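Local coordinates for protein staphylococcal enterotoxin-like toxin (Staphylococcus aureus, PDB 4DXF) that probably binds carbohydrate, as a superantigen-like protein of the staphylococcal toxin family, at residues A[54-59]-A[89-94]; A[26-31]-A[78-83]; A[166-171]-A[189-194]; A[31-36]-A[47-52]. All blocks are in the same frame, centred on the assembly; numbering follows the deposited sequence.

Interaction 1: A[54-59]-A[89-94]; sequences FIYKIA and LEKYSV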
loop_
_atom_site.group_PDB
_atom_site.type_symbol
_atom_site.label_atom_id
_atom_site.label_comp_id
_atom_site.label_asym_id
_atom_site.label_seq_id
_atom_site.Cartn_x
_atom_site.Cartn_y
_atom_site.Cartn_z
ATOM N N PHE A 54 -16.716 -4.626 14.063
ATOM C CA PHE A 54 -15.496 -5.427 14.167
ATOM C C PHE A 54 -14.304 -4.749 14.841
ATOM O O PHE A 54 -14.024 -3.510 14.739
ATOM C CB PHE A 54 -15.058 -5.896 12.754
ATOM C CG PHE A 54 -16.099 -6.737 12.052
ATOM C CD1 PHE A 54 -16.192 -8.120 12.305
ATOM C CD2 PHE A 54 -17.006 -6.152 11.168
ATOM C CE1 PHE A 54 -17.184 -8.919 11.660
ATOM C CE2 PHE A 54 -17.978 -6.919 10.491
ATOM C CZ PHE A 54 -18.073 -8.321 10.737
ATOM N N ILE A 55 -13.489 -5.573 15.486
ATOM C CA ILE A 55 -12.232 -5.052 15.924
ATOM C C ILE A 55 -11.135 -5.428 14.916
ATOM O O ILE A 55 -10.812 -6.641 14.778
ATOM C CB ILE A 55 -11.889 -5.627 17.339
ATOM C CG1 ILE A 55 -13.042 -5.406 18.348
ATOM C CG2 ILE A 55 -10.644 -5.088 17.839
ATOM C CD1 ILE A 55 -12.675 -5.978 19.772
ATOM N N TYR A 56 -10.590 -4.448 14.213
ATOM C CA TYR A 56 -9.503 -4.713 13.266
ATOM C C TYR A 56 -8.178 -4.729 13.918
ATOM O O TYR A 56 -7.772 -3.823 14.644
ATOM C CB TYR A 56 -9.499 -3.811 12.011
ATOM C CG TYR A 56 -10.755 -3.824 11.244
ATOM C CD1 TYR A 56 -11.914 -3.241 11.743
ATOM C CD2 TYR A 56 -10.824 -4.434 9.949
ATOM C CE1 TYR A 56 -13.124 -3.283 11.012
ATOM C CE2 TYR A 56 -12.022 -4.455 9.223
ATOM C CZ TYR A 56 -13.139 -3.861 9.728
ATOM O OH TYR A 56 -14.295 -3.891 9.026
ATOM N N LYS A 57 -7.449 -5.850 13.707
ATOM C CA LYS A 57 -6.134 -5.977 14.307
ATOM C C LYS A 57 -5.082 -5.609 13.302
ATOM O O LYS A 57 -4.874 -6.355 12.311
ATOM C CB LYS A 57 -5.889 -7.442 14.716
ATOM C CG LYS A 57 -6.931 -7.991 15.701
ATOM C CD LYS A 57 -6.361 -8.085 17.066
ATOM C CE LYS A 57 -7.508 -8.592 17.925
ATOM N NZ LYS A 57 -7.628 -7.676 19.036
ATOM N N ILE A 58 -4.391 -4.525 13.530
ATOM C CA ILE A 58 -3.414 -4.018 12.572
ATOM C C ILE A 58 -1.991 -4.341 13.036
ATOM O O ILE A 58 -1.423 -3.738 13.998
ATOM C CB ILE A 58 -3.555 -2.458 12.259
ATOM C CG1 ILE A 58 -5.021 -2.019 11.964
ATOM C CG2 ILE A 58 -2.487 -1.887 11.189
ATOM C CD1 ILE A 58 -5.669 -2.757 10.700
ATOM N N ALA A 59 -1.348 -5.312 12.342
ATOM C CA ALA A 59 0.039 -5.583 12.705
ATOM C C ALA A 59 1.043 -4.451 12.714
ATOM O O ALA A 59 1.203 -3.672 11.747
ATOM C CB ALA A 59 0.589 -6.828 11.863
ATOM N N LEU A 89 -6.579 -14.642 13.667
ATOM C CA LEU A 89 -7.363 -13.389 13.817
ATOM C C LEU A 89 -8.332 -13.196 12.676
ATOM O O LEU A 89 -7.977 -13.422 11.527
ATOM C CB LEU A 89 -6.413 -12.222 13.890
ATOM C CG LEU A 89 -5.521 -12.205 15.113
ATOM C CD1 LEU A 89 -4.540 -11.055 14.977
ATOM C CD2 LEU A 89 -6.381 -12.099 16.438
ATOM N N GLU A 90 -9.567 -12.810 12.979
ATOM C CA GLU A 90 -10.595 -12.741 11.963
ATOM C C GLU A 90 -10.366 -11.563 10.955
ATOM O O GLU A 90 -10.649 -11.661 9.737
ATOM C CB GLU A 90 -11.927 -12.598 12.682
ATOM C CG GLU A 90 -13.191 -12.590 11.833
ATOM C CD GLU A 90 -14.469 -12.307 12.662
ATOM O OE1 GLU A 90 -14.369 -12.135 13.928
ATOM O OE2 GLU A 90 -15.565 -12.243 12.033
ATOM N N LYS A 91 -9.914 -10.450 11.517
ATOM C CA LYS A 91 -9.732 -9.163 10.799
ATOM C C LYS A 91 -8.354 -8.662 11.084
ATOM O O LYS A 91 -8.028 -8.124 12.145
ATOM C CB LYS A 91 -10.803 -8.148 11.249
ATOM C CG LYS A 91 -12.168 -8.643 11.084
ATOM C CD LYS A 91 -12.657 -8.576 9.623
ATOM C CE LYS A 91 -14.107 -8.934 9.512
ATOM N NZ LYS A 91 -14.544 -8.870 8.099
ATOM N N TYR A 92 -7.495 -8.864 10.101
ATOM C CA TYR A 92 -6.128 -8.669 10.244
ATOM C C TYR A 92 -5.659 -8.034 8.951
ATOM O O TYR A 92 -6.106 -8.446 7.853
ATOM C CB TYR A 92 -5.491 -10.079 10.415
ATOM C CG TYR A 92 -4.042 -10.132 10.255
ATOM C CD1 TYR A 92 -3.470 -10.344 8.976
ATOM C CD2 TYR A 92 -3.183 -10.069 11.351
ATOM C CE1 TYR A 92 -2.079 -10.415 8.790
ATOM C CE2 TYR A 92 -1.790 -10.091 11.159
ATOM C CZ TYR A 92 -1.267 -10.304 9.866
ATOM O OH TYR A 92 0.090 -10.400 9.711
ATOM N N SER A 93 -4.761 -7.085 9.116
ATOM C CA SER A 93 -4.059 -6.309 8.105
ATOM C C SER A 93 -2.676 -5.840 8.569
ATOM O O SER A 93 -2.359 -5.756 9.795
ATOM C CB SER A 93 -4.984 -5.173 7.580
ATOM O OG SER A 93 -4.366 -4.440 6.587
ATOM N N VAL A 94 -1.783 -5.542 7.631
ATOM C CA VAL A 94 -0.411 -5.267 7.973
ATOM C C VAL A 94 0.039 -3.859 7.643
ATOM O O VAL A 94 -0.017 -3.477 6.470
ATOM C CB VAL A 94 0.532 -6.282 7.236
ATOM C CG1 VAL A 94 1.943 -5.974 7.616
ATOM C CG2 VAL A 94 0.109 -7.686 7.626
HETATM O O HOH W 1 -14.832 -6.077 7.301
#
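Strands 56-59 and 92-94 run parallel, their axes 4.7 Å apart at closest approach and 26° from alignment. Three backbone hydrogen bonds join them. Lys-57 N reaches Lys-91 O at 2.8 Å from above the carbonyl plane. Ser-93 N to Lys-57 O is longer, 3.3 Å, and lies in the carbonyl plane. Ala-59 N meets Ser-93 O at 2.8 Å, nearly along the C=O axis. At the loop end Lys-91 turns at chi2 (-78°) and then runs straight, passing alongside Tyr-56. Its CE sits over one face of the Phe-54 ring, 3.6 Å from CD1, and NZ follows above the same face as a cation-pi contact, 4.4 Å from the Phe-54 centroid. The Glu-90 carboxylate stands perpendicular to that ring, with OE2 at its edge. One water accepts from Lys-91 NZ and donates to Tyr-56 OH, a hydroxyl also bonded to Asp-52. On the sheet face of Tyr-92 and Ala-59, the methylenes of Lys-57 cross Leu-89 at about a right angle (CB to CD1 3.9 Å), and NZ ends on Asn-48 OD1. Ile-58 CD1 meets Ser-93 CB, while Ala-59 CB touches Tyr-92 CE2. A parallel pair inside an otherwise antiparallel sheet is characteristic of the OB-fold barrel, here the N-terminal domain of the superantigen fold.

Interaction 2: A[26-31]-A[78-83]; sequences PSLEFK and VFVVLE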
loop_
_atom_site.group_PDB
_atom_site.type_symbol
_atom_site.label_atom_id
_atom_site.label_comp_id
_atom_site.label_asym_id
_atom_site.label_seq_id
_atom_site.Cartn_x
_atom_site.Cartn_y
_atom_site.Cartn_z
ATOM N N PRO A 26 -9.832 -6.839 -2.101
ATOM C CA PRO A 26 -10.470 -5.539 -1.799
ATOM C C PRO A 26 -9.720 -4.843 -0.641
ATOM O O PRO A 26 -9.098 -5.517 0.215
ATOM C CB PRO A 26 -11.917 -5.918 -1.390
ATOM C CG PRO A 26 -11.813 -7.365 -0.857
ATOM C CD PRO A 26 -10.561 -7.998 -1.554
ATOM N N SER A 27 -9.741 -3.503 -0.639
ATOM C CA SER A 27 -9.105 -2.703 0.463
ATOM C C SER A 27 -10.205 -1.919 1.189
ATOM O O SER A 27 -11.322 -1.746 0.662
ATOM C CB SER A 27 -8.079 -1.697 -0.019
ATOM O OG SER A 27 -8.646 -0.826 -1.038
ATOM N N LEU A 28 -9.877 -1.483 2.412
ATOM C CA LEU A 28 -10.846 -0.675 3.205
ATOM C C LEU A 28 -10.043 0.520 3.689
ATOM O O LEU A 28 -8.774 0.519 3.868
ATOM C CB LEU A 28 -11.379 -1.475 4.414
ATOM C CG LEU A 28 -12.281 -2.714 4.183
ATOM C CD1 LEU A 28 -12.326 -3.709 5.347
ATOM C CD2 LEU A 28 -13.669 -2.302 3.685
ATOM N N GLU A 29 -10.737 1.632 3.951
ATOM C CA GLU A 29 -9.971 2.784 4.374
ATOM C C GLU A 29 -10.687 3.371 5.581
ATOM O O GLU A 29 -11.867 3.655 5.438
ATOM C CB GLU A 29 -9.944 3.838 3.289
ATOM C CG GLU A 29 -8.966 3.480 2.166
ATOM C CD GLU A 29 -8.923 4.460 1.027
ATOM O OE1 GLU A 29 -9.067 5.678 1.281
ATOM O OE2 GLU A 29 -8.768 3.995 -0.131
ATOM N N PHE A 30 -10.005 3.496 6.717
ATOM C CA PHE A 30 -10.608 4.051 7.975
ATOM C C PHE A 30 -9.885 5.286 8.356
ATOM O O PHE A 30 -8.710 5.257 8.624
ATOM C CB PHE A 30 -10.576 2.986 9.087
ATOM C CG PHE A 30 -11.334 1.714 8.697
ATOM C CD1 PHE A 30 -10.724 0.490 8.771
ATOM C CD2 PHE A 30 -12.674 1.782 8.306
ATOM C CE1 PHE A 30 -11.430 -0.636 8.444
ATOM C CE2 PHE A 30 -13.372 0.676 7.979
ATOM C CZ PHE A 30 -12.737 -0.531 8.013
ATOM N N LYS A 31 -10.558 6.432 8.363
ATOM C CA LYS A 31 -9.800 7.641 8.500
ATOM C C LYS A 31 -10.406 8.376 9.727
ATOM O O LYS A 31 -11.560 8.080 10.101
ATOM C CB LYS A 31 -9.883 8.556 7.263
ATOM C CG LYS A 31 -9.151 7.960 6.007
ATOM C CD LYS A 31 -8.952 9.040 4.912
ATOM C CE LYS A 31 -8.928 8.324 3.576
ATOM N NZ LYS A 31 -8.800 9.281 2.439
ATOM N N VAL A 78 -5.996 4.363 8.652
ATOM C CA VAL A 78 -5.433 3.029 8.264
ATOM C C VAL A 78 -5.936 2.659 6.906
ATOM O O VAL A 78 -7.156 2.761 6.591
ATOM C CB VAL A 78 -5.818 1.966 9.296
ATOM C CG1 VAL A 78 -5.018 0.648 9.015
ATOM C CG2 VAL A 78 -5.461 2.397 10.738
ATOM N N PHE A 79 -4.962 2.212 6.057
ATOM C CA PHE A 79 -5.318 1.624 4.792
ATOM C C PHE A 79 -5.226 0.095 5.097
ATOM O O PHE A 79 -4.098 -0.361 5.453
ATOM C CB PHE A 79 -4.290 2.083 3.733
ATOM C CG PHE A 79 -4.557 1.437 2.396
ATOM C CD1 PHE A 79 -5.621 1.866 1.623
ATOM C CD2 PHE A 79 -3.789 0.373 1.971
ATOM C CE1 PHE A 79 -5.966 1.203 0.370
ATOM C CE2 PHE A 79 -4.105 -0.322 0.760
ATOM C CZ PHE A 79 -5.161 0.104 -0.067
ATOM N N VAL A 80 -6.331 -0.603 4.889
ATOM C CA VAL A 80 -6.555 -2.006 5.283
ATOM C C VAL A 80 -6.701 -2.867 4.044
ATOM O O VAL A 80 -7.533 -2.614 3.198
ATOM C CB VAL A 80 -7.807 -2.183 6.212
ATOM C CG1 VAL A 80 -8.156 -3.678 6.524
ATOM C CG2 VAL A 80 -7.612 -1.411 7.466
ATOM N N VAL A 81 -5.966 -3.990 4.072
ATOM C CA VAL A 81 -6.216 -5.060 3.108
ATOM C C VAL A 81 -6.343 -6.325 3.995
ATOM O O VAL A 81 -5.315 -6.720 4.584
ATOM C CB VAL A 81 -4.975 -5.206 2.144
ATOM C CG1 VAL A 81 -5.245 -6.412 1.152
ATOM C CG2 VAL A 81 -4.772 -3.961 1.309
ATOM N N LEU A 82 -7.552 -6.865 4.168
ATOM C CA LEU A 82 -7.774 -7.985 5.120
ATOM C C LEU A 82 -7.051 -9.205 4.490
ATOM O O LEU A 82 -7.095 -9.382 3.268
ATOM C CB LEU A 82 -9.202 -8.317 5.320
ATOM C CG LEU A 82 -10.051 -7.200 5.956
ATOM C CD1 LEU A 82 -11.482 -7.614 5.926
ATOM C CD2 LEU A 82 -9.449 -7.065 7.370
ATOM N N GLU A 83 -6.350 -9.941 5.334
ATOM C CA GLU A 83 -5.534 -11.073 4.839
ATOM C C GLU A 83 -5.698 -12.246 5.772
ATOM O O GLU A 83 -6.035 -12.075 6.953
ATOM C CB GLU A 83 -4.067 -10.697 4.886
ATOM C CG GLU A 83 -3.591 -9.786 3.839
ATOM C CD GLU A 83 -2.061 -9.584 3.869
ATOM O OE1 GLU A 83 -1.282 -10.565 4.009
ATOM O OE2 GLU A 83 -1.588 -8.464 3.655
HETATM O O HOH W 2 -9.748 -5.492 2.932
HETATM O O HOH W 3 -8.780 -8.353 1.300
#
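Four backbone hydrogen bonds hold strand 28-31 antiparallel to 78-80. Leu-28 and Val-80 exchange N-H and C=O in both directions, Leu-28 N reaching Val-80 O at 2.7 Å, and Phe-30 and Val-78 do the same. The straightest is Phe-30 N to Val-78 O, 174° at the hydrogen and nearly along the C=O axis. Between these two pairs lies the non-hydrogen-bonded pair of Glu-29 and Phe-79. Past Leu-28 the chains are joined by water: one molecule donates to Pro-26 O and accepts from Leu-82 N, and a second donates to Pro-26 O and Leu-82 O.

Strand 28-31 is an outermost strand of the OB-fold sheet and 76-80 is its neighbour there, with one face of the pair turned to Tyr-56 and the other to helix 138-153.

Apolar contacts fill the face of Leu-28, Phe-30, Val-78 and Val-80. Val-80 CG2 comes up to the Phe-30 ring, 3.9 Å from CD1, and the Leu-28 and Leu-82 side chains cross obliquely, CD1 to CD1 4.0 Å. Tyr-56 packs on Leu-28 and Leu-82, and its ring meets that of Phe-30.

On the other face the Phe-79 ring, with CG anti to its backbone N (177°), leans back over the partner strand. Its CZ approaches Ser-27 CB to 3.4 Å, and Glu-29 CG lies at its edge, 3.8 Å from CD1. Glu-29 OE2 sits at the same edge in the ring plane but is paired with Lys-144 of helix 138-153, the helix that also packs on Phe-79 and Val-81.

Interaction 3: A[166-171]-A[189-194]; sequences IKMKNG and DVIDGT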
loop_
_atom_site.group_PDB
_atom_site.type_symbol
_atom_site.label_atom_id
_atom_site.label_comp_id
_atom_site.label_asym_id
_atom_site.label_seq_id
_atom_site.Cartn_x
_atom_site.Cartn_y
_atom_site.Cartn_z
ATOM N N ILE A 166 8.283 6.021 -7.121
ATOM C CA ILE A 166 7.570 7.223 -6.673
ATOM C C ILE A 166 8.615 8.301 -6.538
ATOM O O ILE A 166 9.548 8.169 -5.740
ATOM C CB ILE A 166 6.904 6.997 -5.285
ATOM C CG1 ILE A 166 6.071 5.716 -5.158
ATOM C CG2 ILE A 166 6.054 8.251 -4.812
ATOM C CD1 ILE A 166 4.834 5.586 -6.107
ATOM N N LYS A 167 8.497 9.361 -7.326
ATOM C CA LYS A 167 9.524 10.391 -7.330
ATOM C C LYS A 167 9.039 11.548 -6.500
ATOM O O LYS A 167 7.988 12.074 -6.781
ATOM C CB LYS A 167 9.861 10.877 -8.757
ATOM C CG LYS A 167 10.512 9.687 -9.548
ATOM C CD LYS A 167 10.830 10.047 -10.991
ATOM C CE LYS A 167 12.329 10.181 -11.212
ATOM N NZ LYS A 167 12.557 11.106 -12.367
ATOM N N MET A 168 9.836 11.919 -5.501
ATOM C CA MET A 168 9.496 12.996 -4.569
ATOM C C MET A 168 9.952 14.385 -5.046
ATOM O O MET A 168 11.015 14.516 -5.671
ATOM C CB MET A 168 10.122 12.633 -3.236
ATOM C CG MET A 168 9.655 11.233 -2.720
ATOM S SD MET A 168 7.854 10.994 -2.698
ATOM C CE MET A 168 7.351 11.971 -1.215
ATOM N N LYS A 169 9.152 15.416 -4.752
ATOM C CA LYS A 169 9.456 16.826 -5.121
ATOM C C LYS A 169 10.784 17.258 -4.507
ATOM O O LYS A 169 11.578 18.011 -5.123
ATOM C CB LYS A 169 8.352 17.793 -4.652
ATOM C CG LYS A 169 7.212 17.962 -5.629
ATOM C CD LYS A 169 6.091 18.703 -4.967
ATOM C CE LYS A 169 4.848 18.574 -5.771
ATOM N NZ LYS A 169 5.165 18.810 -7.214
ATOM N N ASN A 170 11.027 16.753 -3.303
ATOM C CA ASN A 170 12.240 17.055 -2.560
ATOM C C ASN A 170 13.476 16.401 -3.205
ATOM O O ASN A 170 14.578 16.475 -2.673
ATOM C CB ASN A 170 12.064 16.758 -1.051
ATOM C CG ASN A 170 12.265 15.280 -0.682
ATOM O OD1 ASN A 170 12.467 14.410 -1.529
ATOM N ND2 ASN A 170 12.236 15.011 0.622
ATOM N N GLY A 171 13.296 15.831 -4.399
ATOM C CA GLY A 171 14.385 15.075 -5.035
ATOM C C GLY A 171 14.563 13.594 -4.721
ATOM O O GLY A 171 15.244 12.895 -5.473
ATOM N N ASP A 189 5.960 1.944 6.275
ATOM C CA ASP A 189 6.665 3.185 5.962
ATOM C C ASP A 189 5.707 4.248 5.462
ATOM O O ASP A 189 4.735 3.888 4.761
ATOM C CB ASP A 189 7.783 2.981 4.934
ATOM C CG ASP A 189 9.091 2.395 5.574
ATOM O OD1 ASP A 189 9.427 2.782 6.714
ATOM O OD2 ASP A 189 9.779 1.578 4.919
ATOM N N VAL A 190 5.942 5.495 5.861
ATOM C CA VAL A 190 5.037 6.549 5.491
ATOM C C VAL A 190 5.790 7.678 4.846
ATOM O O VAL A 190 6.969 7.964 5.203
ATOM C CB VAL A 190 4.186 7.067 6.712
ATOM C CG1 VAL A 190 3.463 5.918 7.440
ATOM C CG2 VAL A 190 5.088 7.852 7.635
ATOM N N ILE A 191 5.115 8.379 3.925
ATOM C CA ILE A 191 5.685 9.524 3.228
ATOM C C ILE A 191 4.705 10.681 3.154
ATOM O O ILE A 191 3.519 10.552 3.488
ATOM C CB ILE A 191 6.145 9.195 1.756
ATOM C CG1 ILE A 191 4.962 8.757 0.888
ATOM C CG2 ILE A 191 7.134 8.032 1.816
ATOM C CD1 ILE A 191 5.346 8.553 -0.656
ATOM N N ASP A 192 5.212 11.780 2.664
ATOM C CA ASP A 192 4.473 13.038 2.617
ATOM C C ASP A 192 3.762 13.054 1.274
ATOM O O ASP A 192 4.404 13.266 0.232
ATOM C CB ASP A 192 5.454 14.233 2.774
ATOM C CG ASP A 192 4.728 15.596 2.716
ATOM O OD1 ASP A 192 3.577 15.643 2.216
ATOM O OD2 ASP A 192 5.331 16.628 3.118
ATOM N N GLY A 193 2.471 12.788 1.295
ATOM C CA GLY A 193 1.658 12.759 0.053
ATOM C C GLY A 193 1.764 14.009 -0.773
ATOM O O GLY A 193 1.865 13.936 -1.994
ATOM N N THR A 194 1.764 15.179 -0.113
ATOM C CA THR A 194 1.872 16.452 -0.800
ATOM C C THR A 194 3.177 16.659 -1.604
ATOM O O THR A 194 3.232 17.506 -2.494
ATOM C CB THR A 194 1.654 17.654 0.229
ATOM O OG1 THR A 194 2.841 17.869 1.010
ATOM C CG2 THR A 194 0.532 17.307 1.204
#
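The terminal methyl of Met-168 is the hub of the contact: CE lies 4.0 Å from Ile-191 CD1 and 3.5 Å from the carbonyl O of Asp-192. The sulfur is almost as near to the isoleucine, SD to Ile-191 CD1 measuring 4.1 Å, and the two side chains cross obliquely. Ile-166 CG2 reaches the same Ile-191 CD1 at 4.2 Å. Lys-169 lays its CE against Thr-194 O, 3.8 Å away, while NZ goes on to a salt bridge with Asp-197. No hydrogen bond joins the two segments; the strands cross at 49° with axes 9.9 Å apart, so side chains span the gap.

Torsions bring these groups together. Met-168 folds at chi2 (-51°) and again at chi3, curling its tip toward strand 190-192. Ile-191 holds CG1 in the crowded position between backbone N and carbonyl carbon (chi1 62°), then runs straight, which sends CD1 out to meet it. Beyond Met-168 the chain reverses in a type I turn to Gly-171, whose positive phi suits glycine. After Ile-191, Thr-194 OG1 donates to the syn lone pair of Asp-192 OD1 at 2.6 Å, tying the strand end to the 3-10 turn that follows.

Ile-196 of the neighbouring strand 196-203 and Tyr-174 of strand 173-177 pack on both Met-168 and Ile-191. Leu-138 and Leu-141 of helix 138-153 lie against Ile-191 and Leu-145 against Ile-166, so the cluster belongs to the core between helix and sheet of the beta-grasp domain.

Interaction 4: A[31-36]-A[47-52]; sequences KNEIGI and MNVVPD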
loop_
_atom_site.group_PDB
_atom_site.type_symbol
_atom_site.label_atom_id
_atom_site.label_comp_id
_atom_site.label_asym_id
_atom_site.label_seq_id
_atom_site.Cartn_x
_atom_site.Cartn_y
_atom_site.Cartn_z
ATOM N N LYS A 31 -10.558 6.432 8.363
ATOM C CA LYS A 31 -9.800 7.641 8.500
ATOM C C LYS A 31 -10.406 8.376 9.727
ATOM O O LYS A 31 -11.560 8.080 10.101
ATOM C CB LYS A 31 -9.883 8.556 7.263
ATOM C CG LYS A 31 -9.151 7.960 6.007
ATOM C CD LYS A 31 -8.952 9.040 4.912
ATOM C CE LYS A 31 -8.928 8.324 3.576
ATOM N NZ LYS A 31 -8.800 9.281 2.439
ATOM N N ASN A 32 -9.547 9.169 10.333
ATOM C CA ASN A 32 -9.885 9.987 11.567
ATOM C C ASN A 32 -10.413 9.049 12.677
ATOM O O ASN A 32 -11.455 9.299 13.349
ATOM C CB ASN A 32 -10.945 11.010 11.192
ATOM C CG ASN A 32 -10.427 12.004 10.148
ATOM O OD1 ASN A 32 -9.289 12.444 10.228
ATOM N ND2 ASN A 32 -11.265 12.363 9.166
ATOM N N GLU A 33 -9.676 7.955 12.924
ATOM C CA GLU A 33 -10.071 6.953 13.885
ATOM C C GLU A 33 -9.141 7.016 15.130
ATOM O O GLU A 33 -8.239 7.826 15.176
ATOM C CB GLU A 33 -9.988 5.525 13.212
ATOM C CG GLU A 33 -11.056 5.284 12.136
ATOM C CD GLU A 33 -12.523 5.180 12.686
ATOM O OE1 GLU A 33 -12.687 4.874 13.876
ATOM O OE2 GLU A 33 -13.513 5.329 11.894
ATOM N N ILE A 34 -9.403 6.200 16.137
ATOM C CA ILE A 34 -8.400 6.012 17.203
ATOM C C ILE A 34 -7.896 4.544 17.151
ATOM O O ILE A 34 -8.647 3.656 16.673
ATOM C CB ILE A 34 -8.951 6.370 18.584
ATOM C CG1 ILE A 34 -10.033 5.417 18.976
ATOM C CG2 ILE A 34 -9.441 7.875 18.541
ATOM C CD1 ILE A 34 -10.421 5.537 20.516
ATOM N N GLY A 35 -6.664 4.348 17.592
ATOM C CA GLY A 35 -6.085 2.988 17.702
ATOM C C GLY A 35 -5.785 2.684 19.158
ATOM O O GLY A 35 -5.341 3.585 19.879
ATOM N N ILE A 36 -5.993 1.418 19.546
ATOM C CA ILE A 36 -5.775 0.994 20.927
ATOM C C ILE A 36 -4.755 -0.139 20.900
ATOM O O ILE A 36 -4.994 -1.126 20.241
ATOM C CB ILE A 36 -7.119 0.497 21.464
ATOM C CG1 ILE A 36 -8.120 1.688 21.625
ATOM C CG2 ILE A 36 -6.995 -0.215 22.825
ATOM C CD1 ILE A 36 -9.590 1.197 21.765
ATOM N N MET A 47 -2.226 -2.824 16.612
ATOM C CA MET A 47 -3.073 -1.646 16.887
ATOM C C MET A 47 -4.512 -2.057 16.565
ATOM O O MET A 47 -4.832 -2.462 15.424
ATOM C CB MET A 47 -2.612 -0.429 16.023
ATOM C CG MET A 47 -3.586 0.811 16.299
ATOM S SD MET A 47 -3.148 2.248 15.434
ATOM C CE MET A 47 -1.709 2.817 16.225
ATOM N N ASN A 48 -5.414 -1.939 17.544
ATOM C CA ASN A 48 -6.821 -2.283 17.358
ATOM C C ASN A 48 -7.567 -1.016 16.881
ATOM O O ASN A 48 -7.438 0.046 17.486
ATOM C CB ASN A 48 -7.433 -2.766 18.683
ATOM C CG ASN A 48 -6.876 -4.120 19.105
ATOM O OD1 ASN A 48 -7.268 -5.163 18.552
ATOM N ND2 ASN A 48 -5.873 -4.083 19.946
ATOM N N VAL A 49 -8.311 -1.141 15.808
ATOM C CA VAL A 49 -9.206 -0.067 15.332
ATOM C C VAL A 49 -10.617 -0.574 15.234
ATOM O O VAL A 49 -10.893 -1.710 14.768
ATOM C CB VAL A 49 -8.785 0.419 13.969
ATOM C CG1 VAL A 49 -9.637 1.664 13.568
ATOM C CG2 VAL A 49 -7.378 0.733 14.000
ATOM N N VAL A 50 -11.600 0.257 15.658
ATOM C CA VAL A 50 -12.911 -0.276 15.761
ATOM C C VAL A 50 -13.865 0.721 15.050
ATOM O O VAL A 50 -14.512 1.554 15.677
ATOM C CB VAL A 50 -13.340 -0.468 17.277
ATOM C CG1 VAL A 50 -14.703 -1.134 17.345
ATOM C CG2 VAL A 50 -12.287 -1.308 18.057
ATOM N N PRO A 51 -13.937 0.649 13.734
ATOM C CA PRO A 51 -14.747 1.656 13.004
ATOM C C PRO A 51 -16.201 1.227 12.810
ATOM O O PRO A 51 -17.048 2.086 12.452
ATOM C CB PRO A 51 -14.018 1.705 11.661
ATOM C CG PRO A 51 -13.748 0.203 11.434
ATOM C CD PRO A 51 -13.266 -0.298 12.819
ATOM N N ASP A 52 -16.529 -0.058 13.062
ATOM C CA ASP A 52 -17.825 -0.639 12.830
ATOM C C ASP A 52 -18.087 -1.659 13.943
ATOM O O ASP A 52 -17.658 -1.401 15.097
ATOM C CB ASP A 52 -17.897 -1.272 11.428
ATOM C CG ASP A 52 -16.717 -2.202 11.148
ATOM O OD1 ASP A 52 -16.094 -2.649 12.112
ATOM O OD2 ASP A 52 -16.356 -2.438 9.942
HETATM O O HOH W 4 -16.788 4.516 11.794
HETATM O O HOH W 5 -11.181 2.596 16.984
#
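Glu-33 stretches along the mouth of this hairpin, and its parts touch Val-49 and then Pro-51 just beyond the strand. Its CB meets Val-49 CG1 at 3.9 Å, and CG stays beside the same methyl. A bend at chi2 (-68°) then swings the carboxylate over Pro-51, with CD and OE2 both near CB of the ring, OE2 at 3.7 Å, while OE1 comes nearest to Pro-51 CA. The chain of Glu-33 crosses Val-49 and Pro-51 at about a right angle. At the tip a water that donates to Pro-51 O gives OE2 only a weak bond.

The two arms are strands 33-37 and 46-49, a beta hairpin in the OB-fold sheet, splayed here at 139° between their directions. Ile-36 and Asn-48 are the hydrogen-bonded pair: Ile-36 N donates to Asn-48 O at 2.9 Å, and Asn-48 N returns to Ile-36 O at 2.8 Å. Ile-36 O is gripped a second time by Asn-48 ND2 at 3.1 Å, both donors standing above its carbonyl plane. This fixes the amide's rotation and turns Asn-48 OD1 to Lys-57 NZ on the next strand.

Toward the open end a water replaces direct pairing, donating to Ile-34 O and accepting from Val-50 N (2.7 Å). Gly-35, with no side chain, lets Met-47 CG and SD lie directly against its CA, CG at 3.6 Å. The Met-47 side chain also touches His-73 and Val-76.

Interactions 1, 2 and 4 all lie in the seven-stranded mixed sheet of the OB-fold domain, their centres about 10 to 11 Å apart. Interaction 4 comes first to completion along the chain and is nested within the loop closed by interaction 2, whose segments alternate with those of interaction 1. Strands 46-49 and 56-59 are neighbours, as are 92-99 and 76-80, so the three contacts run continuously across the sheet; Tyr-56, Phe-30 and Pro-51 meet where they converge. Interaction 3 belongs to the C-terminal beta-grasp domain, about 21 to 27 Å from the others between centres and touching none. Helix 138-153 packs on both 78-83 and 189-194, linking the two domains of the superantigen fold.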